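Local coordinates for beta-N-acetylglucosaminidase-like protein Glycoside hydrolase family 20 (Flavobacterium johnsoniae, PDB 6YHH) that probably removes N-acetylglucosamine units from chitin oligosaccharides, as a family 20 beta-N-acetylhexosaminidase (chitobiase) of bacterial chitin breakdown, at residues F311-E317 and L363-I369; V233-S238 and S281-D285; N28-S34 and A74-C80; V45-R50 and Q62-T66. All coordinates share one frame; numbering follows the deposited sequence. Where two conformers were deposited one is given.

Contact 1. Residues F311-E317 and L363-I369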
loop_
_atom_site.group_PDB
_atom_site.type_symbol
_atom_site.label_atom_id
_atom_site.label_comp_id
_atom_site.label_asym_id
_atom_site.label_seq_id
_atom_site.Cartn_x
_atom_site.Cartn_y
_atom_site.Cartn_z
ATOM N N PHE A 311 28.937 -2.900 9.357
ATOM C CA PHE A 311 28.047 -3.725 10.155
ATOM C C PHE A 311 27.856 -3.045 11.503
ATOM O O PHE A 311 28.834 -2.804 12.229
ATOM C CB PHE A 311 28.514 -5.205 10.319
ATOM C CG PHE A 311 27.415 -6.108 10.707
ATOM C CD1 PHE A 311 26.858 -6.071 11.989
ATOM C CD2 PHE A 311 26.897 -6.959 9.743
ATOM C CE1 PHE A 311 25.763 -6.952 12.277
ATOM C CE2 PHE A 311 25.800 -7.787 10.020
ATOM C CZ PHE A 311 25.211 -7.737 11.260
ATOM N N HIS A 312 26.608 -2.719 11.835
ATOM C CA HIS A 312 26.251 -2.011 13.074
ATOM C C HIS A 312 25.958 -3.055 14.142
ATOM O O HIS A 312 25.068 -3.872 13.999
ATOM C CB HIS A 312 25.086 -1.058 12.758
ATOM C CG HIS A 312 24.923 0.119 13.669
ATOM N ND1 HIS A 312 24.811 0.047 15.053
ATOM C CD2 HIS A 312 24.703 1.419 13.346
ATOM C CE1 HIS A 312 24.569 1.256 15.522
ATOM N NE2 HIS A 312 24.514 2.103 14.509
ATOM N N ILE A 313 26.648 -2.971 15.290
ATOM C CA ILE A 313 26.447 -3.863 16.414
ATOM C C ILE A 313 25.694 -3.195 17.529
ATOM O O ILE A 313 25.577 -3.651 18.636
ATOM C CB ILE A 313 27.784 -4.517 16.878
ATOM C CG1 ILE A 313 28.869 -3.474 17.207
ATOM C CG2 ILE A 313 28.258 -5.534 15.835
ATOM C CD1 ILE A 313 28.585 -2.498 18.254
ATOM N N GLY A 314 25.125 -2.014 17.237
ATOM C CA GLY A 314 24.340 -1.373 18.278
ATOM C C GLY A 314 25.107 -0.861 19.481
ATOM O O GLY A 314 26.026 -0.032 19.335
ATOM N N GLY A 315 24.721 -1.268 20.693
ATOM C CA GLY A 315 25.441 -0.925 21.895
ATOM C C GLY A 315 24.821 0.174 22.738
ATOM O O GLY A 315 25.469 0.647 23.647
ATOM N N ASP A 316 23.589 0.598 22.415
ATOM C CA ASP A 316 22.905 1.652 23.187
ATOM C C ASP A 316 22.279 1.099 24.465
ATOM O O ASP A 316 21.836 -0.059 24.513
ATOM C CB ASP A 316 21.833 2.358 22.369
ATOM C CG ASP A 316 20.819 1.377 21.717
ATOM O OD1 ASP A 316 21.162 0.215 21.378
ATOM O OD2 ASP A 316 19.648 1.796 21.536
ATOM N N GLU A 317 22.271 1.930 25.507
ATOM C CA GLU A 317 21.355 1.711 26.614
ATOM C C GLU A 317 21.460 0.387 27.345
ATOM O O GLU A 317 20.462 -0.103 27.854
ATOM C CB GLU A 317 19.885 1.945 26.175
ATOM C CG GLU A 317 19.575 3.360 25.661
ATOM C CD GLU A 317 18.109 3.507 25.261
ATOM O OE1 GLU A 317 17.508 2.564 24.722
ATOM O OE2 GLU A 317 17.570 4.625 25.430
ATOM N N LEU A 363 33.211 -2.053 11.787
ATOM C CA LEU A 363 32.247 -2.044 12.924
ATOM C C LEU A 363 31.732 -0.673 13.182
ATOM O O LEU A 363 32.470 0.307 13.156
ATOM C CB LEU A 363 32.984 -2.579 14.182
ATOM C CG LEU A 363 32.231 -2.845 15.498
ATOM C CD1 LEU A 363 32.886 -3.939 16.271
ATOM C CD2 LEU A 363 32.057 -1.526 16.256
ATOM N N MET A 364 30.417 -0.581 13.396
ATOM C CA MET A 364 29.749 0.644 13.787
ATOM C C MET A 364 28.931 0.380 15.031
ATOM O O MET A 364 28.411 -0.699 15.204
ATOM C CB MET A 364 28.877 1.081 12.594
ATOM C CG MET A 364 28.139 2.407 12.845
ATOM S SD MET A 364 27.488 3.062 11.318
ATOM C CE MET A 364 26.721 4.576 11.939
ATOM N N GLY A 365 28.771 1.389 15.848
ATOM C CA GLY A 365 27.921 1.291 17.019
ATOM C C GLY A 365 27.447 2.618 17.552
ATOM O O GLY A 365 28.049 3.677 17.282
ATOM N N TRP A 366 26.381 2.564 18.366
ATOM C CA TRP A 366 25.898 3.740 19.076
ATOM C C TRP A 366 26.985 4.248 20.049
ATOM O O TRP A 366 27.855 3.494 20.484
ATOM C CB TRP A 366 24.627 3.393 19.843
ATOM C CG TRP A 366 23.499 2.938 18.925
ATOM C CD1 TRP A 366 22.946 1.694 18.894
ATOM C CD2 TRP A 366 22.750 3.732 17.970
ATOM N NE1 TRP A 366 22.011 1.637 17.898
ATOM C CE2 TRP A 366 21.860 2.868 17.329
ATOM C CE3 TRP A 366 22.774 5.093 17.556
ATOM C CZ2 TRP A 366 20.991 3.281 16.351
ATOM C CZ3 TRP A 366 21.881 5.502 16.606
ATOM C CH2 TRP A 366 20.987 4.610 16.017
ATOM N N GLU A 367 26.981 5.539 20.310
ATOM C CA GLU A 367 28.109 6.223 20.954
ATOM C C GLU A 367 28.604 5.596 22.255
ATOM O O GLU A 367 29.782 5.810 22.631
ATOM C CB GLU A 367 27.714 7.695 21.142
ATOM C CG GLU A 367 26.629 7.917 22.180
ATOM C CD GLU A 367 26.266 9.353 22.311
ATOM O OE1 GLU A 367 25.719 9.885 21.331
ATOM O OE2 GLU A 367 26.522 9.934 23.411
ATOM N N GLU A 368 27.742 4.905 22.986
ATOM C CA GLU A 368 28.175 4.210 24.216
ATOM C C GLU A 368 29.366 3.329 24.053
ATOM O O GLU A 368 30.130 3.149 25.053
ATOM C CB GLU A 368 27.068 3.476 24.934
ATOM C CG GLU A 368 25.925 4.394 25.370
ATOM C CD GLU A 368 24.749 4.490 24.400
ATOM O OE1 GLU A 368 25.009 4.588 23.166
ATOM O OE2 GLU A 368 23.554 4.515 24.893
ATOM N N ILE A 369 29.611 2.827 22.846
ATOM C CA ILE A 369 30.749 1.961 22.627
ATOM C C ILE A 369 32.103 2.636 22.761
ATOM O O ILE A 369 33.148 1.952 22.911
ATOM C CB ILE A 369 30.713 1.146 21.293
ATOM C CG1 ILE A 369 30.856 2.031 20.064
ATOM C CG2 ILE A 369 29.410 0.299 21.240
ATOM C CD1 ILE A 369 31.168 1.261 18.795
#
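Phe311 and His312 run parallel to Leu363 and Met364 as neighbouring strands of the catalytic barrel, with Met364 N donating to Phe311 O and Ile313 N meeting Met364 O at 2.9 Å. Past the strands, Trp366 N still reaches Gly314 O (2.8 Å), standing above the carbonyl plane. The side chains gather round the His312 ring, whose CG lies anti to the backbone N (chi1 -156°); this turns one face over the Met364-Gly365 peptide and brings CD2 to 3.6 Å from Met364 CG. Its CE1 sits over one face of the Trp366 indole, 3.5 Å from NE1, in an edge-to-face pair with planes 54° apart. ND1 accepts Gly314 N in the ring plane at 3.0 Å, and NE2 is bonded to His381, which fixes the rotation of the imidazole. Replacing His312 by an alanine would probably leave Gly314 N without its acceptor and His381 without its ring partner, and open a gap against the indole. Asp316 OD2 lies over the opposite face of the indole, and OD1 comes to 3.4 Å from Trp366 CD1, while Trp366 NE1 is bonded to Glu230. Gly315 leaves room for Ile369 CG2, which a beta carbon there would strike. At the far end Glu368 OE2 takes Glu317 N at 3.0 Å from above the carboxylate plane, its OE1 being bonded to Trp383. Glu317, the predicted proton donor, closes the family's His-x-Gly-Gly-Asp-Glu motif (Ile313 at the variable place), and its OE1 bonds weakly to a Tris molecule. A second-shell carboxylate thus probably positions the acid through its backbone amide.

Contact 2. Residues V233-S238 and S281-D285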
loop_
_atom_site.group_PDB
_atom_site.type_symbol
_atom_site.label_atom_id
_atom_site.label_comp_id
_atom_site.label_asym_id
_atom_site.label_seq_id
_atom_site.Cartn_x
_atom_site.Cartn_y
_atom_site.Cartn_z
ATOM N N VAL A 233 23.621 -5.241 20.246
ATOM C CA VAL A 233 24.160 -6.010 21.358
ATOM C C VAL A 233 25.040 -5.124 22.205
ATOM O O VAL A 233 25.659 -4.156 21.650
ATOM C CB VAL A 233 24.968 -7.241 20.838
ATOM C CG1 VAL A 233 24.035 -8.263 20.258
ATOM C CG2 VAL A 233 26.049 -6.846 19.843
ATOM N N PRO A 234 25.121 -5.326 23.535
ATOM C CA PRO A 234 24.520 -6.395 24.301
ATOM C C PRO A 234 23.270 -6.035 25.091
ATOM O O PRO A 234 22.623 -6.932 25.652
ATOM C CB PRO A 234 25.657 -6.792 25.293
ATOM C CG PRO A 234 26.232 -5.431 25.622
ATOM C CD PRO A 234 26.198 -4.664 24.318
ATOM N N GLY A 235 22.908 -4.763 25.070
ATOM C CA GLY A 235 21.674 -4.298 25.706
ATOM C C GLY A 235 20.512 -4.610 24.737
ATOM O O GLY A 235 20.711 -5.257 23.680
ATOM N N HIS A 236 19.288 -4.233 25.118
ATOM C CA HIS A 236 18.132 -4.437 24.248
ATOM C C HIS A 236 18.084 -5.918 23.878
ATOM O O HIS A 236 17.662 -6.288 22.755
ATOM C CB HIS A 236 18.263 -3.542 22.973
ATOM C CG HIS A 236 17.863 -2.107 23.198
ATOM N ND1 HIS A 236 18.674 -1.119 23.727
ATOM C CD2 HIS A 236 16.670 -1.512 22.964
ATOM C CE1 HIS A 236 17.976 0.004 23.812
ATOM N NE2 HIS A 236 16.768 -0.231 23.367
ATOM N N GLY A 237 18.376 -6.766 24.873
ATOM C CA GLY A 237 18.555 -8.198 24.612
ATOM C C GLY A 237 17.363 -9.087 24.816
ATOM O O GLY A 237 17.531 -10.307 24.774
ATOM N N SER A 238 16.159 -8.538 25.056
ATOM C CA SER A 238 15.009 -9.388 25.491
ATOM C C SER A 238 14.693 -10.542 24.554
ATOM O O SER A 238 14.386 -11.651 24.991
ATOM C CB SER A 238 13.738 -8.580 25.801
ATOM O OG SER A 238 14.008 -7.512 26.665
ATOM N N SER A 281 16.144 -4.428 31.090
ATOM C CA SER A 281 17.336 -5.016 31.667
ATOM C C SER A 281 18.037 -6.217 30.965
ATOM O O SER A 281 19.217 -6.429 31.224
ATOM C CB SER A 281 17.038 -5.385 33.107
ATOM O OG SER A 281 16.139 -6.410 33.169
ATOM N N PRO A 282 17.359 -7.005 30.123
ATOM C CA PRO A 282 18.038 -8.191 29.618
ATOM C C PRO A 282 19.256 -7.815 28.723
ATOM O O PRO A 282 19.146 -6.991 27.823
ATOM C CB PRO A 282 16.952 -8.899 28.781
ATOM C CG PRO A 282 15.665 -8.518 29.478
ATOM C CD PRO A 282 15.899 -7.081 29.852
ATOM N N THR A 283 20.386 -8.360 29.069
ATOM C CA THR A 283 21.659 -7.978 28.501
ATOM C C THR A 283 22.493 -9.237 28.284
ATOM O O THR A 283 22.665 -10.095 29.213
ATOM C CB THR A 283 22.464 -7.029 29.481
ATOM O OG1 THR A 283 21.641 -5.963 29.938
ATOM C CG2 THR A 283 23.665 -6.396 28.833
ATOM N N LEU A 284 23.130 -9.319 27.131
ATOM C CA LEU A 284 24.091 -10.409 26.895
ATOM C C LEU A 284 25.264 -10.383 27.853
ATOM O O LEU A 284 25.710 -9.321 28.273
ATOM C CB LEU A 284 24.649 -10.292 25.500
ATOM C CG LEU A 284 23.716 -10.790 24.419
ATOM C CD1 LEU A 284 22.230 -10.992 24.566
ATOM C CD2 LEU A 284 24.328 -10.632 23.007
ATOM N N ASP A 285 25.736 -11.576 28.181
ATOM C CA ASP A 285 26.822 -11.760 29.163
ATOM C C ASP A 285 28.169 -11.754 28.488
ATOM O O ASP A 285 28.571 -12.741 27.842
ATOM C CB ASP A 285 26.581 -13.055 29.985
ATOM C CG ASP A 285 27.648 -13.331 31.025
ATOM O OD1 ASP A 285 28.656 -12.598 31.142
ATOM O OD2 ASP A 285 27.455 -14.359 31.761
#
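Pro234 and Gly237 belong to the loop that follows barrel strand 226-230, and they dock on Pro282 and Leu284 of the chain leading into helix 289-302, both within the long connection to the next barrel strand. Two backbone bonds tie the loops: Leu284 N to Pro234 O at 2.9 Å, and Gly237 N to Pro282 O at 3.1 Å, the latter donor standing above the carbonyl plane. Gly237 has to be small, since a beta carbon would collide with Pro282 O. A cis peptide precedes Pro234 and turns the chain there; Pro234 CB packs on Leu284 CB at 3.6 Å, while Leu284 CD2 meets Val233 CG1 at 3.6 Å. Thr283 spends its hydroxyl on its own segment, OG1 donating to Ser281 O at 2.8 Å, and with OG1 beside the backbone N (chi1 -49°) its CG2 rests 3.4 Å from Pro234 O. Beyond Gly237, the Pro282 ring lies against Ser238, CG at 3.4 Å from OG, a hydroxyl bonded to Asp185. Just before the anchored Gly237, His236 points away from Pro282 and Thr283 and packs on Glu317, the predicted proton donor. Such braced beta-alpha loops, lining the catalytic pocket above the strand ends, are typical of TIM-barrel glycosidases.

Contact 3. Residues N28-S34 and A74-C80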
loop_
_atom_site.group_PDB
_atom_site.type_symbol
_atom_site.label_atom_id
_atom_site.label_comp_id
_atom_site.label_asym_id
_atom_site.label_seq_id
_atom_site.Cartn_x
_atom_site.Cartn_y
_atom_site.Cartn_z
ATOM N N ASN A 28 7.459 13.123 -28.866
ATOM C CA ASN A 28 8.766 12.834 -29.456
ATOM C C ASN A 28 9.822 12.510 -28.419
ATOM O O ASN A 28 10.910 12.050 -28.740
ATOM C CB ASN A 28 9.283 14.051 -30.303
ATOM C CG ASN A 28 10.468 13.664 -31.176
ATOM O OD1 ASN A 28 10.398 12.625 -31.869
ATOM N ND2 ASN A 28 11.595 14.441 -31.115
ATOM N N PHE A 29 9.519 12.807 -27.142
ATOM C CA PHE A 29 10.483 12.556 -26.096
ATOM C C PHE A 29 10.993 11.132 -25.955
ATOM O O PHE A 29 10.204 10.158 -25.825
ATOM C CB PHE A 29 9.937 13.036 -24.771
ATOM C CG PHE A 29 10.948 13.050 -23.635
ATOM C CD1 PHE A 29 11.833 14.117 -23.498
ATOM C CD2 PHE A 29 10.999 12.045 -22.696
ATOM C CE1 PHE A 29 12.734 14.129 -22.457
ATOM C CE2 PHE A 29 11.900 12.101 -21.619
ATOM C CZ PHE A 29 12.792 13.127 -21.542
ATOM N N LYS A 30 12.315 11.028 -25.966
ATOM C CA LYS A 30 13.046 9.815 -25.754
ATOM C C LYS A 30 14.323 10.041 -24.962
ATOM O O LYS A 30 14.822 11.188 -24.879
ATOM C CB LYS A 30 13.405 9.162 -27.150
ATOM C CG LYS A 30 12.221 8.704 -27.969
ATOM C CD LYS A 30 12.630 8.018 -29.285
ATOM C CE LYS A 30 12.762 9.047 -30.433
ATOM N NZ LYS A 30 11.665 10.039 -30.812
ATOM N N VAL A 31 14.855 8.951 -24.417
ATOM C CA VAL A 31 16.057 8.909 -23.621
ATOM C C VAL A 31 17.096 7.973 -24.205
ATOM O O VAL A 31 16.810 6.894 -24.722
ATOM C CB VAL A 31 15.767 8.579 -22.126
ATOM C CG1 VAL A 31 15.245 7.168 -21.969
ATOM C CG2 VAL A 31 16.986 8.792 -21.255
ATOM N N ASN A 32 18.348 8.390 -24.063
ATOM C CA ASN A 32 19.519 7.646 -24.523
ATOM C C ASN A 32 20.586 7.721 -23.469
ATOM O O ASN A 32 20.712 8.793 -22.838
ATOM C CB ASN A 32 20.064 8.310 -25.798
ATOM C CG ASN A 32 21.115 7.459 -26.471
ATOM O OD1 ASN A 32 20.865 6.296 -26.809
ATOM N ND2 ASN A 32 22.347 8.039 -26.625
ATOM N N ILE A 33 21.318 6.633 -23.322
ATOM C CA ILE A 33 22.337 6.497 -22.332
ATOM C C ILE A 33 23.659 6.140 -23.028
ATOM O O ILE A 33 23.688 5.233 -23.876
ATOM C CB ILE A 33 22.045 5.388 -21.303
ATOM C CG1 ILE A 33 20.634 5.534 -20.702
ATOM C CG2 ILE A 33 23.092 5.395 -20.213
ATOM C CD1 ILE A 33 20.271 4.290 -19.944
ATOM N N SER A 34 24.729 6.787 -22.591
ATOM C CA SER A 34 26.052 6.588 -23.178
ATOM C C SER A 34 27.140 6.526 -22.142
ATOM O O SER A 34 26.940 6.778 -20.935
ATOM C CB SER A 34 26.358 7.689 -24.187
ATOM O OG SER A 34 26.509 8.935 -23.540
ATOM N N ALA A 74 18.203 11.090 -29.195
ATOM C CA ALA A 74 17.171 11.356 -28.203
ATOM C C ALA A 74 17.245 12.742 -27.582
ATOM O O ALA A 74 18.357 13.294 -27.362
ATOM C CB ALA A 74 17.290 10.312 -27.102
ATOM N N GLU A 75 16.096 13.295 -27.210
ATOM C CA GLU A 75 16.025 14.610 -26.554
ATOM C C GLU A 75 16.703 14.643 -25.198
ATOM O O GLU A 75 17.146 15.696 -24.786
ATOM C CB GLU A 75 14.602 15.137 -26.492
ATOM C CG GLU A 75 14.086 15.619 -27.830
ATOM C CD GLU A 75 12.582 15.808 -27.866
ATOM O OE1 GLU A 75 11.862 15.390 -26.871
ATOM O OE2 GLU A 75 12.108 16.384 -28.893
ATOM N N LEU A 76 16.713 13.517 -24.500
ATOM C CA LEU A 76 17.428 13.388 -23.206
ATOM C C LEU A 76 18.575 12.449 -23.349
ATOM O O LEU A 76 18.418 11.239 -23.638
ATOM C CB LEU A 76 16.479 12.924 -22.032
ATOM C CG LEU A 76 17.219 12.678 -20.695
ATOM C CD1 LEU A 76 17.863 13.899 -20.051
ATOM C CD2 LEU A 76 16.211 12.069 -19.740
ATOM N N GLN A 77 19.778 12.988 -23.146
ATOM C CA GLN A 77 21.055 12.217 -23.194
ATOM C C GLN A 77 21.641 12.158 -21.829
ATOM O O GLN A 77 21.722 13.198 -21.164
ATOM C CB GLN A 77 22.083 12.949 -24.069
ATOM C CG GLN A 77 21.665 13.044 -25.497
ATOM C CD GLN A 77 21.733 11.693 -26.190
ATOM O OE1 GLN A 77 22.595 10.833 -25.871
ATOM N NE2 GLN A 77 20.784 11.481 -27.153
ATOM N N ILE A 78 22.007 10.955 -21.430
ATOM C CA ILE A 78 22.578 10.671 -20.174
ATOM C C ILE A 78 23.935 10.000 -20.428
ATOM O O ILE A 78 23.993 8.894 -20.932
ATOM C CB ILE A 78 21.685 9.724 -19.362
ATOM C CG1 ILE A 78 20.249 10.272 -19.226
ATOM C CG2 ILE A 78 22.317 9.444 -18.034
ATOM C CD1 ILE A 78 19.349 9.238 -18.636
ATOM N N ASN A 79 25.001 10.694 -20.004
ATOM C CA ASN A 79 26.387 10.225 -20.220
ATOM C C ASN A 79 27.012 9.967 -18.841
ATOM O O ASN A 79 27.009 10.872 -17.983
ATOM C CB ASN A 79 27.235 11.271 -20.894
ATOM C CG ASN A 79 26.644 11.811 -22.182
ATOM O OD1 ASN A 79 26.425 13.041 -22.346
ATOM N ND2 ASN A 79 26.391 10.913 -23.120
ATOM N N CYS A 80 27.497 8.763 -18.624
ATOM C CA CYS A 80 28.186 8.366 -17.436
ATOM C C CYS A 80 29.619 7.921 -17.729
ATOM O O CYS A 80 29.792 7.002 -18.554
ATOM C CB CYS A 80 27.539 7.203 -16.723
ATOM S SG CYS A 80 25.796 7.557 -16.279
HETATM O O HOH W 1 13.685 12.265 -28.672
#
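Val31 CG2 fills the notch between two side chains of the neighbouring strand, 3.7 Å from Leu76 CD2 and 3.6 Å from Ile78 CD1. With CG2 on the side of CB remote from the backbone N, the methyl reaches strand 76-80. Phe29 extends the oily face, its CZ 3.7 Å from Leu76 CB, and helices 40-56 and 110-123 cover it. Parallel backbone bonds join the strands, among them Asn32 N to Leu76 O and Ile78 N to Asn32 O, both 2.9 Å. On the other face of the sheet Asn32 and Gln77 lie side by side: Asn32 ND2 gives Gln77 OE1 a nearly straight bond (2.9 Å, 174°) on a lone pair, and Gln77 NE2 turns back to Ala74 O at 3.0 Å. A leucine in place of Gln77 would probably leave Asn32 ND2 with little more than its weak bond to Asn69. At the outer edge Asn28 ND2 meets Glu75 OE2 (3.0 Å) from above the carboxylate, the two planes 84° apart, and a water links Asn28 O with Glu75 N. Adjacent parallel strands joined through helix 40-56 form the beta-alpha-beta crossover of an alpha/beta domain, here domain 2 of family 20.

Contact 4. Residues V45-R50 and Q62-T66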
loop_
_atom_site.group_PDB
_atom_site.type_symbol
_atom_site.label_atom_id
_atom_site.label_comp_id
_atom_site.label_asym_id
_atom_site.label_seq_id
_atom_site.Cartn_x
_atom_site.Cartn_y
_atom_site.Cartn_z
ATOM N N VAL A 45 16.596 4.669 -15.325
ATOM C CA VAL A 45 16.103 5.434 -16.466
ATOM C C VAL A 45 14.699 4.993 -16.856
ATOM O O VAL A 45 13.821 5.822 -17.132
ATOM C CB VAL A 45 17.109 5.405 -17.672
ATOM C CG1 VAL A 45 16.499 6.102 -18.870
ATOM C CG2 VAL A 45 18.365 6.137 -17.267
ATOM N N THR A 46 14.458 3.704 -16.809
ATOM C CA THR A 46 13.099 3.200 -17.104
ATOM C C THR A 46 12.080 3.751 -16.109
ATOM O O THR A 46 11.013 4.253 -16.503
ATOM C CB THR A 46 13.109 1.634 -17.077
ATOM O OG1 THR A 46 14.097 1.109 -18.031
ATOM C CG2 THR A 46 11.717 1.129 -17.462
ATOM N N ARG A 47 12.432 3.696 -14.807
ATOM C CA ARG A 47 11.491 4.225 -13.772
ATOM C C ARG A 47 11.296 5.708 -13.926
ATOM O O ARG A 47 10.226 6.176 -13.766
ATOM C CB ARG A 47 12.014 3.867 -12.392
ATOM C CG ARG A 47 11.909 2.387 -12.108
ATOM C CD ARG A 47 12.342 1.963 -10.723
ATOM N NE ARG A 47 13.760 2.147 -10.410
ATOM C CZ ARG A 47 14.672 1.208 -10.659
ATOM N NH1 ARG A 47 14.304 0.034 -11.197
ATOM N NH2 ARG A 47 15.921 1.452 -10.361
ATOM N N PHE A 48 12.336 6.451 -14.268
ATOM C CA PHE A 48 12.230 7.876 -14.545
ATOM C C PHE A 48 11.141 8.157 -15.611
ATOM O O PHE A 48 10.273 8.995 -15.493
ATOM C CB PHE A 48 13.606 8.488 -14.934
ATOM C CG PHE A 48 13.481 9.798 -15.657
ATOM C CD1 PHE A 48 13.328 11.016 -15.004
ATOM C CD2 PHE A 48 13.466 9.815 -17.030
ATOM C CE1 PHE A 48 13.228 12.213 -15.710
ATOM C CE2 PHE A 48 13.294 11.003 -17.733
ATOM C CZ PHE A 48 13.176 12.206 -17.107
ATOM N N LEU A 49 11.264 7.421 -16.711
ATOM C CA LEU A 49 10.352 7.587 -17.848
ATOM C C LEU A 49 8.917 7.226 -17.457
ATOM O O LEU A 49 7.982 7.961 -17.767
ATOM C CB LEU A 49 10.859 6.762 -19.015
ATOM C CG LEU A 49 10.135 6.993 -20.336
ATOM C CD1 LEU A 49 10.419 8.402 -20.768
ATOM C CD2 LEU A 49 10.623 6.032 -21.413
ATOM N N ARG A 50 8.755 6.111 -16.748
ATOM C CA ARG A 50 7.458 5.731 -16.221
ATOM C C ARG A 50 6.876 6.794 -15.318
ATOM O O ARG A 50 5.696 7.177 -15.443
ATOM C CB ARG A 50 7.488 4.393 -15.496
ATOM C CG ARG A 50 7.874 3.161 -16.317
ATOM C CD ARG A 50 6.733 2.815 -17.308
ATOM N NE ARG A 50 6.771 3.571 -18.530
ATOM C CZ ARG A 50 7.607 3.373 -19.557
ATOM N NH1 ARG A 50 8.567 2.432 -19.458
ATOM N NH2 ARG A 50 7.499 4.124 -20.622
ATOM N N GLN A 62 9.021 4.701 -25.698
ATOM C CA GLN A 62 9.837 3.669 -25.180
ATOM C C GLN A 62 9.162 2.938 -24.035
ATOM O O GLN A 62 8.491 3.593 -23.186
ATOM C CB GLN A 62 11.127 4.294 -24.623
ATOM C CG GLN A 62 12.096 4.703 -25.710
ATOM C CD GLN A 62 13.170 5.561 -25.139
ATOM O OE1 GLN A 62 12.916 6.704 -24.786
ATOM N NE2 GLN A 62 14.354 4.976 -24.933
ATOM N N GLY A 63 9.381 1.633 -24.012
ATOM C CA GLY A 63 8.946 0.829 -22.885
ATOM C C GLY A 63 10.112 0.694 -21.923
ATOM O O GLY A 63 10.479 1.670 -21.289
ATOM N N PHE A 64 10.692 -0.480 -21.864
ATOM C CA PHE A 64 11.898 -0.715 -21.030
ATOM C C PHE A 64 13.182 -0.224 -21.712
ATOM O O PHE A 64 13.351 -0.401 -22.927
ATOM C CB PHE A 64 11.993 -2.186 -20.709
ATOM C CG PHE A 64 10.885 -2.687 -19.785
ATOM C CD1 PHE A 64 9.685 -3.110 -20.311
ATOM C CD2 PHE A 64 11.039 -2.678 -18.383
ATOM C CE1 PHE A 64 8.653 -3.539 -19.478
ATOM C CE2 PHE A 64 9.990 -3.103 -17.529
ATOM C CZ PHE A 64 8.806 -3.549 -18.096
ATOM N N ILE A 65 14.073 0.405 -20.929
ATOM C CA ILE A 65 15.402 0.852 -21.391
ATOM C C ILE A 65 16.377 -0.196 -20.847
ATOM O O ILE A 65 16.415 -0.500 -19.634
ATOM C CB ILE A 65 15.661 2.287 -20.917
ATOM C CG1 ILE A 65 14.842 3.295 -21.727
ATOM C CG2 ILE A 65 17.149 2.606 -21.036
ATOM C CD1 ILE A 65 13.619 3.744 -21.019
ATOM N N THR A 66 17.134 -0.851 -21.759
ATOM C CA THR A 66 17.980 -1.972 -21.377
ATOM C C THR A 66 19.459 -1.961 -21.840
ATOM O O THR A 66 20.255 -2.759 -21.296
ATOM C CB THR A 66 17.391 -3.311 -21.870
ATOM O OG1 THR A 66 17.196 -3.255 -23.269
ATOM C CG2 THR A 66 16.038 -3.554 -21.200
#
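Arg50, on the helix of the beta-alpha-beta crossover in domain 2, holds the returning loop by two of its carbonyls. NH1 meets Gly63 O at 2.8 Å, the oxygen in the guanidinium plane although the nitrogen stands 60° above the carbonyl plane; NH2 meets Gln62 O, also at 2.8 Å, this time in the carbonyl plane. The arginine chain gets there by bending at chi2 and at chi3 (83°), which turns the flat group off the helix toward the carbonyls of Gln62 and Gly63. One turn earlier, Thr46 OG1 accepts Ile65 N at 3.0 Å while its hydroxyl is also bonded to Phe42 O of the same helix, and its CG2 touches Phe64 CD2 at 4.0 Å. Beneath these polar ties lies an apolar layer: Leu49 CD2 reaches Gln62 CB (3.7 Å) and Ile65 CD1 (3.8 Å), and Val45 CG1 comes to 4.2 Å from Ile65 CG2.

Further out, Val45 and Ile65 both rest on Val31 and Ile33 of strand 31-35, so helix and loop share one floor. On the outer side a second subunit approaches: Tyr550 of that neighbouring subunit packs on Arg50, and its Asp204 on Phe64, so the arginine grip lies where the two subunits meet. The loop is pinned to the sheet as well, for Gln62 OE1 accepts the backbone N of Val31.

The four contacts form two pairs, one in each family region, with centres at least about 40 Å apart. Contacts 1 and 2 touch, Val233 N lying 3.0 Å from Ile313 O, and both are buried in the catalytic domain: contact 1 at the strand ends with rings and carboxylates, contact 2 in the loops beyond with backbone bonds and prolines; both have a glycine where a beta carbon would clash. Contacts 3 and 4 share the crossover of domain 2, its helix packing Val45 on Val31 and Ile78. Contact 3, partly buried, relies on a regular strand ladder with an amide pair on its polar face, whereas contact 4 fixes an irregular loop by side chain to backbone bonds, and it alone meets the second subunit.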